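Local coordinates for protein lectin 2 (Agrocybe aegerita, PDB 4TQJ) that recognises non-reducing terminal N-acetylglucosamine as a fungal sugar-binding lectin, and probably folds as a beta-propeller, at residues R118-I123 with A129-F134; D214-D219 with W252-N257; R340-L345 with A351-F356. The protein carries 1 engineered substitution. All blocks are in the same frame, centred on the assembly; numbering follows the deposited sequence.

Interaction 1 of 3, residues R118-I123 with A129-F134; sequences RYLADI and ADIIGF
Y119 and I132 face each other as a hydrogen-bonded antiparallel pair, and a hairpin built this way illustrates how the first two strands of a propeller blade are joined. Four backbone bonds hold it. Y119 N meets I132 O at 2.8 Å, and I132 N returns to Y119 O at 3.0 Å. The A121–D130 pair repeats the exchange less evenly: D130 N reaches A121 O at 2.8 Å, but the bond is bent (135° at the hydrogen) and approaches from above the carbonyl plane. A CA-H...O contact from L120 to D130 O adds to the backbone set.

Apolar contacts line both faces. On the face of Y119 and I132, the rings of Y119 and F134 meet obliquely, Y119 CE2 lying 3.7 Å from F134 CE2, with the planes turned 76° apart. On the other face, L120 and I131 run side by side and point the same way, with L120 CD2 3.9 Å from I131 CG1.

The polar groups gather near the turn and at the strand ends. At the turn, chi1 of 47° wedges I123 CG1 between its backbone N and carbonyl carbon, and this methylene lies against the carboxylate of D130, 3.6 Å from D130 OD2. D130 OD2 forms a salt bridge with R124 in the connecting loop, while R118 NH1 and Y119 OH bond the carbonyls of F104 and R174. L120 packs on strands 60-64 and 73-77 of the preceding blade, while Y119, I132 and F134 lean on strand 173-177 of the following one.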
ATOM      1  N   ARG A 118      14.223  18.195  15.033  1.00 12.04           N
ATOM      2  CA  ARG A 118      13.259  18.548  14.001  1.00 14.40           C
ATOM      3  C   ARG A 118      12.427  17.329  13.634  1.00 14.74           C
ATOM      4  O   ARG A 118      12.971  16.288  13.294  1.00 12.82           O
ATOM      5  CB  ARG A 118      13.975  19.126  12.771  1.00 15.90           C
ATOM      6  CG  ARG A 118      14.360  20.600  12.945  1.00 15.97           C
ATOM      7  CD  ARG A 118      15.508  21.043  12.023  1.00 20.91           C
ATOM      8  NE  ARG A 118      16.786  20.442  12.391  1.00 17.30           N
ATOM      9  CZ  ARG A 118      17.922  20.630  11.724  1.00 21.35           C
ATOM     10  NH1 ARG A 118      17.943  21.423  10.665  1.00 20.72           N
ATOM     11  NH2 ARG A 118      19.043  20.039  12.123  1.00 21.78           N
ATOM     12  N   TYR A 119      11.108  17.473  13.715  1.00 14.24           N
ATOM     13  CA  TYR A 119      10.164  16.387  13.450  1.00 12.65           C
ATOM     14  C   TYR A 119       9.150  16.819  12.407  1.00 15.13           C
ATOM     15  O   TYR A 119       8.959  18.012  12.170  1.00 15.59           O
ATOM     16  CB  TYR A 119       9.363  16.058  14.706  1.00 12.60           C
ATOM     17  CG  TYR A 119      10.129  15.484  15.881  1.00 13.26           C
ATOM     18  CD1 TYR A 119      11.166  14.581  15.702  1.00 12.13           C
ATOM     19  CD2 TYR A 119       9.778  15.826  17.180  1.00 13.47           C
ATOM     20  CE1 TYR A 119      11.852  14.051  16.803  1.00 15.01           C
ATOM     21  CE2 TYR A 119      10.446  15.301  18.270  1.00 12.98           C
ATOM     22  CZ  TYR A 119      11.481  14.423  18.082  1.00 12.32           C
ATOM     23  OH  TYR A 119      12.126  13.892  19.181  1.00 14.55           O
ATOM     24  N   LEU A 120       8.486  15.840  11.808  1.00 15.22           N
ATOM     25  CA  LEU A 120       7.343  16.085  10.933  1.00 17.78           C
ATOM     26  C   LEU A 120       6.138  15.368  11.508  1.00 18.56           C
ATOM     27  O   LEU A 120       6.200  14.170  11.776  1.00 17.62           O
ATOM     28  CB  LEU A 120       7.626  15.555   9.531  1.00 14.18           C
ATOM     29  CG  LEU A 120       8.798  16.253   8.851  1.00 15.55           C
ATOM     30  CD1 LEU A 120       9.393  15.393   7.732  1.00 15.05           C
ATOM     31  CD2 LEU A 120       8.380  17.631   8.358  1.00 16.41           C
ATOM     32  N   ALA A 121       5.042  16.096  11.694  1.00 17.07           N
ATOM     33  CA  ALA A 121       3.876  15.535  12.370  1.00 21.37           C
ATOM     34  C   ALA A 121       2.592  16.302  12.049  1.00 19.28           C
ATOM     35  O   ALA A 121       2.596  17.523  11.937  1.00 18.63           O
ATOM     36  CB  ALA A 121       4.111  15.516  13.884  1.00 14.52           C
ATOM     37  N   ASP A 122       1.497  15.565  11.922  1.00 22.39           N
ATOM     38  CA  ASP A 122       0.177  16.142  11.689  1.00 19.28           C
ATOM     39  C   ASP A 122      -0.429  16.592  13.010  1.00 19.27           C
ATOM     40  O   ASP A 122      -1.383  16.001  13.498  1.00 20.52           O
ATOM     41  CB  ASP A 122      -0.721  15.104  11.024  1.00 22.27           C
ATOM     42  CG  ASP A 122      -2.092  15.653  10.651  1.00 24.75           C
ATOM     43  OD1 ASP A 122      -2.307  16.884  10.727  1.00 22.82           O
ATOM     44  OD2 ASP A 122      -2.949  14.831  10.266  1.00 28.36           O
ATOM     45  N   ILE A 123       0.142  17.636  13.594  1.00 22.23           N
ATOM     46  CA  ILE A 123      -0.275  18.085  14.919  1.00 21.17           C
ATOM     47  C   ILE A 123      -1.655  18.736  14.921  1.00 22.46           C
ATOM     48  O   ILE A 123      -2.255  18.919  15.981  1.00 24.50           O
ATOM     49  CB  ILE A 123       0.754  19.037  15.533  1.00 23.71           C
ATOM     50  CG1 ILE A 123       1.176  20.085  14.520  1.00 19.49           C
ATOM     51  CG2 ILE A 123       2.009  18.274  15.975  1.00 23.30           C
ATOM     52  CD1 ILE A 123       2.351  20.891  14.986  1.00 26.03           C
ATOM     53  N   ALA A 129       1.621  16.613   7.166  1.00 18.22           N
ATOM     54  CA  ALA A 129       2.560  16.881   8.256  1.00 17.91           C
ATOM     55  C   ALA A 129       3.002  18.337   8.355  1.00 19.61           C
ATOM     56  O   ALA A 129       3.503  18.908   7.385  1.00 22.38           O
ATOM     57  CB  ALA A 129       3.779  15.985   8.119  1.00 20.07           C
ATOM     58  N   ASP A 130       2.830  18.931   9.531  1.00 17.54           N
ATOM     59  CA  ASP A 130       3.462  20.211   9.834  1.00 18.91           C
ATOM     60  C   ASP A 130       4.934  19.999  10.180  1.00 20.29           C
ATOM     61  O   ASP A 130       5.368  18.883  10.489  1.00 17.19           O
ATOM     62  CB  ASP A 130       2.767  20.898  11.020  1.00 20.55           C
ATOM     63  CG  ASP A 130       1.369  21.387  10.685  1.00 22.58           C
ATOM     64  OD1 ASP A 130       0.905  21.125   9.557  1.00 20.42           O
ATOM     65  OD2 ASP A 130       0.725  22.016  11.565  1.00 22.64           O
ATOM     66  N   ILE A 131       5.704  21.076  10.142  1.00 18.03           N
ATOM     67  CA  ILE A 131       7.078  21.026  10.583  1.00 16.85           C
ATOM     68  C   ILE A 131       7.108  21.501  12.022  1.00 22.74           C
ATOM     69  O   ILE A 131       6.601  22.583  12.346  1.00 16.61           O
ATOM     70  CB  ILE A 131       7.973  21.934   9.745  1.00 18.27           C
ATOM     71  CG1 ILE A 131       7.924  21.520   8.274  1.00 18.53           C
ATOM     72  CG2 ILE A 131       9.392  21.889  10.270  1.00 17.49           C
ATOM     73  CD1 ILE A 131       8.551  22.544   7.350  1.00 20.09           C
ATOM     74  N   ILE A 132       7.660  20.672  12.897  1.00 17.07           N
ATOM     75  CA  ILE A 132       7.797  21.061  14.290  1.00 18.16           C
ATOM     76  C   ILE A 132       9.233  20.880  14.734  1.00 19.41           C
ATOM     77  O   ILE A 132       9.801  19.795  14.632  1.00 19.20           O
ATOM     78  CB  ILE A 132       6.788  20.311  15.208  1.00 17.80           C
ATOM     79  CG1 ILE A 132       7.041  20.615  16.686  1.00 18.94           C
ATOM     80  CG2 ILE A 132       6.805  18.825  14.962  1.00 20.92           C
ATOM     81  CD1 ILE A 132       5.825  20.263  17.549  1.00 21.22           C
ATOM     82  N   GLY A 133       9.835  21.960  15.209  1.00 17.89           N
ATOM     83  CA  GLY A 133      11.226  21.905  15.610  1.00 19.00           C
ATOM     84  C   GLY A 133      11.420  22.384  17.025  1.00 17.85           C
ATOM     85  O   GLY A 133      10.849  23.388  17.433  1.00 19.20           O
ATOM     86  N   PHE A 134      12.220  21.648  17.781  1.00 17.13           N
ATOM     87  CA  PHE A 134      12.569  22.053  19.137  1.00 17.84           C
ATOM     88  C   PHE A 134      13.863  22.842  19.043  1.00 17.07           C
ATOM     89  O   PHE A 134      14.949  22.270  19.038  1.00 16.46           O
ATOM     90  CB  PHE A 134      12.723  20.828  20.042  1.00 14.21           C
ATOM     91  CG  PHE A 134      11.405  20.150  20.376  1.00 17.14           C
ATOM     92  CD1 PHE A 134      10.698  20.503  21.520  1.00 18.70           C
ATOM     93  CD2 PHE A 134      10.870  19.176  19.540  1.00 14.72           C
ATOM     94  CE1 PHE A 134       9.475  19.891  21.830  1.00 14.38           C
ATOM     95  CE2 PHE A 134       9.645  18.558  19.848  1.00 13.66           C
ATOM     96  CZ  PHE A 134       8.956  18.912  20.987  1.00 13.11           C
TER

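Interaction 2 of 3, residues D214-D219 with W252-N257; sequences DNFCID and WVALNN
F216 drives its ring end-on into strand 251-254, and the contact rests on this one side chain meeting W252 and A254. It is a compact example of how a loop leaving one sheet can be anchored on the next by a single aromatic side chain. With CG of F216 anti to its carbonyl carbon (chi1 -62°), the ring swings over to the strand and meets it with its rim: CE1 of F216 lies 3.4 Å from W252 O, close to the ring plane, and the neighbouring CZ of F216 is 3.6 Å from the same oxygen. The slightly positive rim of an aromatic ring suits a carbonyl oxygen, so this approach is probably mildly favourable, although no hydrogen bond crosses the contact.

W252 adds its CB, 4.0 Å from F216 CE1; its side chain also touches V265 and L267. On the far side of the rim, F216 CE2 sits 4.0 Å from A254 CB, which lies in the ring plane. The strand's alternation explains the choice of partners: W252 and A254 present their CB atoms to the ring, whereas V253 turns the other way, to I244 and V268, and meets the ring with its backbone, CA lying 4.1 Å from F216 CZ.

The backbone of F216 is left-handed (phi 59°, psi 21°), and the residue is pinned at both ends. Its N donates to N215 OD1 at 2.9 Å, an oxygen that also accepts from W223 NE1, while its carbonyl takes a bond from R230 NH1. I243 touches the same ring. The loop joins the outer strand 210-213 of one antiparallel sheet to the first strand, 230-233, of the next, and F216 packs on that second sheet, an inter-blade connection characteristic of beta-propellers.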
ATOM      1  N   ASP A 214       7.342  12.742  38.836  1.00 17.02           N
ATOM      2  CA  ASP A 214       8.603  13.128  39.462  1.00 14.88           C
ATOM      3  C   ASP A 214       9.548  11.939  39.415  1.00 17.34           C
ATOM      4  O   ASP A 214       9.929  11.385  40.453  1.00 16.91           O
ATOM      5  CB  ASP A 214       8.386  13.580  40.914  1.00 18.04           C
ATOM      6  CG  ASP A 214       7.453  14.776  41.025  1.00 23.46           C
ATOM      7  OD1 ASP A 214       7.310  15.527  40.040  1.00 20.98           O
ATOM      8  OD2 ASP A 214       6.863  14.970  42.107  1.00 32.64           O
ATOM      9  N   ASN A 215       9.896  11.539  38.197  1.00 13.12           N
ATOM     10  CA  ASN A 215      10.646  10.316  37.940  1.00 15.03           C
ATOM     11  C   ASN A 215      11.001  10.253  36.442  1.00 15.90           C
ATOM     12  O   ASN A 215      10.678  11.172  35.678  1.00 13.84           O
ATOM     13  CB  ASN A 215       9.838   9.080  38.377  1.00 13.96           C
ATOM     14  CG  ASN A 215      10.718   7.978  38.983  1.00 18.35           C
ATOM     15  OD1 ASN A 215      11.848   7.758  38.550  1.00 16.84           O
ATOM     16  ND2 ASN A 215      10.188   7.281  39.993  1.00 18.95           N
ATOM     17  N   PHE A 216      11.687   9.189  36.041  1.00 13.64           N
ATOM     18  CA  PHE A 216      12.150   9.029  34.671  1.00 14.73           C
ATOM     19  C   PHE A 216      13.084  10.150  34.200  1.00 16.37           C
ATOM     20  O   PHE A 216      13.255  10.353  33.000  1.00 14.05           O
ATOM     21  CB  PHE A 216      10.966   8.900  33.696  1.00 10.15           C
ATOM     22  CG  PHE A 216      10.094   7.701  33.949  1.00 12.50           C
ATOM     23  CD1 PHE A 216      10.567   6.416  33.718  1.00 12.63           C
ATOM     24  CD2 PHE A 216       8.795   7.856  34.402  1.00 12.16           C
ATOM     25  CE1 PHE A 216       9.758   5.310  33.942  1.00 12.65           C
ATOM     26  CE2 PHE A 216       7.983   6.759  34.629  1.00 13.94           C
ATOM     27  CZ  PHE A 216       8.459   5.480  34.408  1.00 14.05           C
ATOM     28  N   CYS A 217      13.700  10.871  35.129  1.00 15.20           N
ATOM     29  CA  CYS A 217      14.538  12.004  34.749  1.00 12.30           C
ATOM     30  C   CYS A 217      15.935  11.927  35.357  1.00 16.19           C
ATOM     31  O   CYS A 217      16.176  11.223  36.342  1.00 16.30           O
ATOM     32  CB  CYS A 217      13.873  13.322  35.156  1.00 13.75           C
ATOM     33  SG  CYS A 217      12.378  13.679  34.256  1.00 17.54           S
ATOM     34  N   ILE A 218      16.850  12.674  34.772  1.00 13.07           N
ATOM     35  CA  ILE A 218      18.245  12.603  35.183  1.00 16.19           C
ATOM     36  C   ILE A 218      18.421  12.950  36.673  1.00 19.47           C
ATOM     37  O   ILE A 218      19.235  12.343  37.363  1.00 14.68           O
ATOM     38  CB  ILE A 218      19.126  13.476  34.271  1.00 19.76           C
ATOM     39  CG1 ILE A 218      20.609  13.284  34.602  1.00 16.76           C
ATOM     40  CG2 ILE A 218      18.671  14.944  34.305  1.00 15.10           C
ATOM     41  CD1 ILE A 218      21.512  13.723  33.482  1.00 19.99           C
ATOM     42  N   ASP A 219      17.626  13.896  37.170  1.00 15.04           N
ATOM     43  CA  ASP A 219      17.701  14.286  38.576  1.00 18.49           C
ATOM     44  C   ASP A 219      16.432  13.959  39.349  1.00 19.98           C
ATOM     45  O   ASP A 219      16.125  14.593  40.361  1.00 14.00           O
ATOM     46  CB  ASP A 219      18.068  15.769  38.712  1.00 19.97           C
ATOM     47  CG  ASP A 219      19.530  16.013  38.470  1.00 18.00           C
ATOM     48  OD1 ASP A 219      20.303  15.040  38.609  1.00 21.66           O
ATOM     49  OD2 ASP A 219      19.912  17.152  38.140  1.00 21.01           O
ATOM     50  N   TRP A 252      10.354   0.083  34.562  1.00 12.16           N
ATOM     51  CA  TRP A 252       9.431   0.844  35.385  1.00 15.84           C
ATOM     52  C   TRP A 252       8.375   1.495  34.494  1.00 13.87           C
ATOM     53  O   TRP A 252       8.721   2.063  33.458  1.00 11.57           O
ATOM     54  CB  TRP A 252      10.207   1.956  36.079  1.00 15.28           C
ATOM     55  CG  TRP A 252      11.130   1.446  37.135  1.00 17.97           C
ATOM     56  CD1 TRP A 252      12.439   1.071  36.983  1.00 16.96           C
ATOM     57  CD2 TRP A 252      10.815   1.266  38.518  1.00 15.46           C
ATOM     58  NE1 TRP A 252      12.952   0.655  38.195  1.00 17.83           N
ATOM     59  CE2 TRP A 252      11.975   0.772  39.153  1.00 16.92           C
ATOM     60  CE3 TRP A 252       9.661   1.479  39.282  1.00 14.88           C
ATOM     61  CZ2 TRP A 252      12.015   0.481  40.521  1.00 16.99           C
ATOM     62  CZ3 TRP A 252       9.697   1.177  40.645  1.00 16.60           C
ATOM     63  CH2 TRP A 252      10.871   0.694  41.249  1.00 16.98           C
ATOM     64  N   VAL A 253       7.101   1.416  34.878  1.00 15.07           N
ATOM     65  CA  VAL A 253       6.084   2.171  34.159  1.00 13.36           C
ATOM     66  C   VAL A 253       5.167   3.016  35.039  1.00 18.10           C
ATOM     67  O   VAL A 253       4.962   2.726  36.225  1.00 17.56           O
ATOM     68  CB  VAL A 253       5.240   1.312  33.147  1.00 19.17           C
ATOM     69  CG1 VAL A 253       5.902  -0.014  32.813  1.00 12.60           C
ATOM     70  CG2 VAL A 253       3.824   1.131  33.638  1.00 19.88           C
ATOM     71  N   ALA A 254       4.651   4.079  34.435  1.00 11.96           N
ATOM     72  CA  ALA A 254       3.605   4.882  35.032  1.00 15.71           C
ATOM     73  C   ALA A 254       2.485   4.983  34.000  1.00 18.02           C
ATOM     74  O   ALA A 254       2.704   5.442  32.866  1.00 15.34           O
ATOM     75  CB  ALA A 254       4.126   6.250  35.382  1.00 13.04           C
ATOM     76  N   LEU A 255       1.287   4.565  34.394  1.00 12.63           N
ATOM     77  CA  LEU A 255       0.178   4.482  33.463  1.00 12.52           C
ATOM     78  C   LEU A 255      -0.639   5.782  33.387  1.00 15.07           C
ATOM     79  O   LEU A 255      -0.912   6.437  34.401  1.00 14.49           O
ATOM     80  CB  LEU A 255      -0.714   3.291  33.799  1.00 14.78           C
ATOM     81  CG  LEU A 255      -0.094   1.885  33.800  1.00 12.71           C
ATOM     82  CD1 LEU A 255      -1.106   0.905  34.370  1.00 21.91           C
ATOM     83  CD2 LEU A 255       0.354   1.450  32.398  1.00 14.30           C
ATOM     84  N   ASN A 256      -1.000   6.135  32.159  1.00 16.08           N
ATOM     85  CA  ASN A 256      -1.841   7.278  31.829  1.00 16.75           C
ATOM     86  C   ASN A 256      -3.280   6.932  32.171  1.00 15.21           C
ATOM     87  O   ASN A 256      -3.746   5.852  31.822  1.00 14.00           O
ATOM     88  CB  ASN A 256      -1.731   7.556  30.319  1.00 14.20           C
ATOM     89  CG  ASN A 256      -2.353   8.887  29.906  1.00 17.30           C
ATOM     90  OD1 ASN A 256      -3.340   9.353  30.487  1.00 16.39           O
ATOM     91  ND2 ASN A 256      -1.777   9.499  28.884  1.00 16.40           N
ATOM     92  N   ASN A 257      -3.986   7.834  32.853  1.00 18.28           N
ATOM     93  CA  ASN A 257      -5.382   7.577  33.214  1.00 18.86           C
ATOM     94  C   ASN A 257      -6.303   7.725  32.012  1.00 19.22           C
ATOM     95  O   ASN A 257      -7.508   7.477  32.102  1.00 20.68           O
ATOM     96  CB  ASN A 257      -5.857   8.495  34.343  1.00 15.45           C
ATOM     97  CG  ASN A 257      -6.234   9.887  33.855  1.00 18.80           C
ATOM     98  OD1 ASN A 257      -5.554  10.482  33.011  1.00 16.05           O
ATOM     99  ND2 ASN A 257      -7.317  10.426  34.407  1.00 17.76           N
TER

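Interaction 3 of 3, residues R340-L345 with A351-F356; sequences RFVVDL and ADIIGF
D352 turns its carboxylate back to L345 across the hairpin: OD2 of D352 accepts from L345 N at 2.7 Å, almost straight (171°), through the lone pair anti to its other oxygen. OD1 of D352 is taken by N366 N, so both oxygens are occupied. The same OD2 stands 3.2 Å from D344 OD1, and D348 brings a third carboxylate near; such crowding would be expected to raise an acid's pKa. Backbone donors probably offset part of it, T346 N at D344 OD1 and both G349 N and G17 N at D344 OD2.

This hairpin opens a propeller blade and lies within an FG-GAP-like repeat. Its strands exchange F341 N to I354 O, 3.0 Å, and I354 N to F341 O, 3.2 Å; V343 N reaches D352 O, and D352 N reaches V343 O at 2.7 Å from above the carbonyl plane. At the loop end, the carbonyls of L345 and A351 are met by the side-chain amides of N34 and N366.

On the face that carries F341 and I354, an edge-to-face pair sets F341 CE2 3.6 Å above the plane of the F356 ring, over its centre. M398 of strand 395-399 packs on F341, V343 and L345.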
ATOM      1  N   ARG A 340      18.887  -2.653  13.532  1.00 16.80           N
ATOM      2  CA  ARG A 340      17.793  -3.566  13.844  1.00 17.90           C
ATOM      3  C   ARG A 340      16.469  -2.832  14.060  1.00 17.24           C
ATOM      4  O   ARG A 340      16.450  -1.706  14.563  1.00 15.80           O
ATOM      5  CB  ARG A 340      18.150  -4.461  15.036  1.00 13.42           C
ATOM      6  CG  ARG A 340      19.168  -5.558  14.666  1.00 15.19           C
ATOM      7  CD  ARG A 340      19.927  -6.059  15.885  1.00 13.33           C
ATOM      8  NE  ARG A 340      20.923  -5.079  16.322  1.00 15.71           N
ATOM      9  CZ  ARG A 340      21.725  -5.249  17.368  1.00 16.14           C
ATOM     10  NH1 ARG A 340      21.651  -6.357  18.080  1.00 12.88           N
ATOM     11  NH2 ARG A 340      22.600  -4.311  17.702  1.00 18.82           N
ATOM     12  N   PHE A 341      15.378  -3.477  13.650  1.00 13.63           N
ATOM     13  CA  PHE A 341      14.048  -2.892  13.733  1.00 12.80           C
ATOM     14  C   PHE A 341      13.046  -3.920  14.230  1.00 10.83           C
ATOM     15  O   PHE A 341      13.182  -5.126  13.985  1.00 11.93           O
ATOM     16  CB  PHE A 341      13.575  -2.374  12.366  1.00 15.26           C
ATOM     17  CG  PHE A 341      14.612  -1.578  11.610  1.00 16.36           C
ATOM     18  CD1 PHE A 341      14.591  -0.199  11.629  1.00 14.85           C
ATOM     19  CD2 PHE A 341      15.604  -2.219  10.871  1.00 15.76           C
ATOM     20  CE1 PHE A 341      15.543   0.538  10.915  1.00 18.75           C
ATOM     21  CE2 PHE A 341      16.556  -1.489  10.167  1.00 15.74           C
ATOM     22  CZ  PHE A 341      16.515  -0.108  10.182  1.00 15.80           C
ATOM     23  N   VAL A 342      12.035  -3.428  14.925  1.00 10.67           N
ATOM     24  CA  VAL A 342      10.927  -4.253  15.378  1.00 10.19           C
ATOM     25  C   VAL A 342       9.650  -3.607  14.842  1.00  8.98           C
ATOM     26  O   VAL A 342       9.167  -2.611  15.388  1.00 11.71           O
ATOM     27  CB  VAL A 342      10.893  -4.363  16.910  1.00 12.67           C
ATOM     28  CG1 VAL A 342       9.803  -5.336  17.350  1.00  7.54           C
ATOM     29  CG2 VAL A 342      12.283  -4.784  17.457  1.00  9.07           C
ATOM     30  N   VAL A 343       9.137  -4.157  13.742  1.00 10.59           N
ATOM     31  CA  VAL A 343       8.003  -3.577  13.015  1.00 10.67           C
ATOM     32  C   VAL A 343       7.188  -4.666  12.319  1.00 11.87           C
ATOM     33  O   VAL A 343       7.713  -5.706  11.984  1.00 12.14           O
ATOM     34  CB  VAL A 343       8.463  -2.555  11.928  1.00 12.11           C
ATOM     35  CG1 VAL A 343       9.086  -1.301  12.551  1.00 11.48           C
ATOM     36  CG2 VAL A 343       9.407  -3.201  10.938  1.00 11.42           C
ATOM     37  N   ASP A 344       5.908  -4.411  12.083  1.00 12.43           N
ATOM     38  CA  ASP A 344       5.077  -5.359  11.359  1.00 11.63           C
ATOM     39  C   ASP A 344       5.442  -5.293   9.879  1.00 11.81           C
ATOM     40  O   ASP A 344       5.376  -4.230   9.254  1.00 11.98           O
ATOM     41  CB  ASP A 344       3.590  -5.035  11.562  1.00 10.31           C
ATOM     42  CG  ASP A 344       2.672  -6.143  11.085  1.00 15.32           C
ATOM     43  OD1 ASP A 344       3.171  -7.277  10.889  1.00 11.05           O
ATOM     44  OD2 ASP A 344       1.446  -5.878  10.913  1.00 11.87           O
ATOM     45  N   LEU A 345       5.855  -6.429   9.336  1.00 12.17           N
ATOM     46  CA  LEU A 345       6.149  -6.545   7.914  1.00 12.81           C
ATOM     47  C   LEU A 345       5.048  -7.301   7.177  1.00 14.10           C
ATOM     48  O   LEU A 345       5.074  -7.391   5.940  1.00 13.53           O
ATOM     49  CB  LEU A 345       7.464  -7.286   7.707  1.00 10.94           C
ATOM     50  CG  LEU A 345       8.706  -6.627   8.275  1.00 12.50           C
ATOM     51  CD1 LEU A 345       9.898  -7.613   8.242  1.00 11.78           C
ATOM     52  CD2 LEU A 345       8.993  -5.363   7.490  1.00 13.45           C
ATOM     53  N   ALA A 351       4.512  -7.452  15.648  1.00 15.37           N
ATOM     54  CA  ALA A 351       5.754  -6.938  15.074  1.00 11.97           C
ATOM     55  C   ALA A 351       6.761  -8.024  14.745  1.00 14.25           C
ATOM     56  O   ALA A 351       6.952  -8.976  15.502  1.00 12.83           O
ATOM     57  CB  ALA A 351       6.377  -5.862  15.950  1.00 12.28           C
ATOM     58  N   ASP A 352       7.419  -7.862  13.606  1.00 11.60           N
ATOM     59  CA  ASP A 352       8.415  -8.812  13.186  1.00 12.40           C
ATOM     60  C   ASP A 352       9.781  -8.197  13.435  1.00 15.51           C
ATOM     61  O   ASP A 352       9.888  -7.032  13.863  1.00 12.30           O
ATOM     62  CB  ASP A 352       8.210  -9.144  11.703  1.00 15.33           C
ATOM     63  CG  ASP A 352       6.772  -9.511  11.400  1.00 12.76           C
ATOM     64  OD1 ASP A 352       6.339 -10.571  11.888  1.00 15.60           O
ATOM     65  OD2 ASP A 352       6.057  -8.735  10.719  1.00 13.68           O
ATOM     66  N   ILE A 353      10.825  -8.971  13.168  1.00 11.67           N
ATOM     67  CA  ILE A 353      12.173  -8.499  13.424  1.00 13.51           C
ATOM     68  C   ILE A 353      12.991  -8.560  12.155  1.00 15.16           C
ATOM     69  O   ILE A 353      13.045  -9.598  11.491  1.00 18.75           O
ATOM     70  CB  ILE A 353      12.849  -9.307  14.550  1.00 14.93           C
ATOM     71  CG1 ILE A 353      12.326  -8.836  15.913  1.00 14.32           C
ATOM     72  CG2 ILE A 353      14.369  -9.172  14.467  1.00 14.22           C
ATOM     73  CD1 ILE A 353      12.442  -9.869  17.012  1.00 16.25           C
ATOM     74  N   ILE A 354      13.608  -7.436  11.808  1.00 15.13           N
ATOM     75  CA  ILE A 354      14.474  -7.383  10.641  1.00 14.11           C
ATOM     76  C   ILE A 354      15.788  -6.725  11.034  1.00 15.88           C
ATOM     77  O   ILE A 354      15.811  -5.757  11.798  1.00 13.05           O
ATOM     78  CB  ILE A 354      13.822  -6.637   9.453  1.00 19.28           C
ATOM     79  CG1 ILE A 354      14.802  -6.538   8.271  1.00 24.14           C
ATOM     80  CG2 ILE A 354      13.390  -5.246   9.872  1.00 16.47           C
ATOM     81  CD1 ILE A 354      14.173  -5.992   6.982  1.00 25.10           C
ATOM     82  N   GLY A 355      16.884  -7.271  10.529  1.00 15.86           N
ATOM     83  CA  GLY A 355      18.202  -6.778  10.886  1.00 16.52           C
ATOM     84  C   GLY A 355      19.069  -6.619   9.660  1.00 16.63           C
ATOM     85  O   GLY A 355      19.199  -7.558   8.879  1.00 18.29           O
ATOM     86  N   PHE A 356      19.640  -5.429   9.484  1.00 13.88           N
ATOM     87  CA  PHE A 356      20.584  -5.180   8.404  1.00 16.37           C
ATOM     88  C   PHE A 356      21.972  -5.550   8.918  1.00 17.87           C
ATOM     89  O   PHE A 356      22.586  -4.779   9.652  1.00 19.86           O
ATOM     90  CB  PHE A 356      20.567  -3.708   7.975  1.00 16.29           C
ATOM     91  CG  PHE A 356      19.218  -3.220   7.458  1.00 15.63           C
ATOM     92  CD1 PHE A 356      18.162  -4.094   7.264  1.00 20.04           C
ATOM     93  CD2 PHE A 356      19.019  -1.877   7.181  1.00 19.47           C
ATOM     94  CE1 PHE A 356      16.924  -3.631   6.792  1.00 19.28           C
ATOM     95  CE2 PHE A 356      17.791  -1.410   6.725  1.00 22.97           C
ATOM     96  CZ  PHE A 356      16.742  -2.294   6.532  1.00 21.34           C
TER

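How the interactions relate
Interactions 1 and 3 share the same strand pairing and register, each tying the first two strands of a blade together, on opposite sides of the chain's centre, though the loop-end acid is used differently. Their centres are 25 Å apart and each lies about 13 Å from that centre. Interaction 2 differs in kind: it runs between two blades rather than within one, and sits farther out, about 20 Å from the chain's centre. Its centre is 25 Å from that of interaction 1 and 27 Å from that of interaction 3. No two contacts touch, the nearest atoms of interactions 1 and 2 being about 14 Å apart, and they follow one another along the chain, as expected for blades laid down in sequence round a ring.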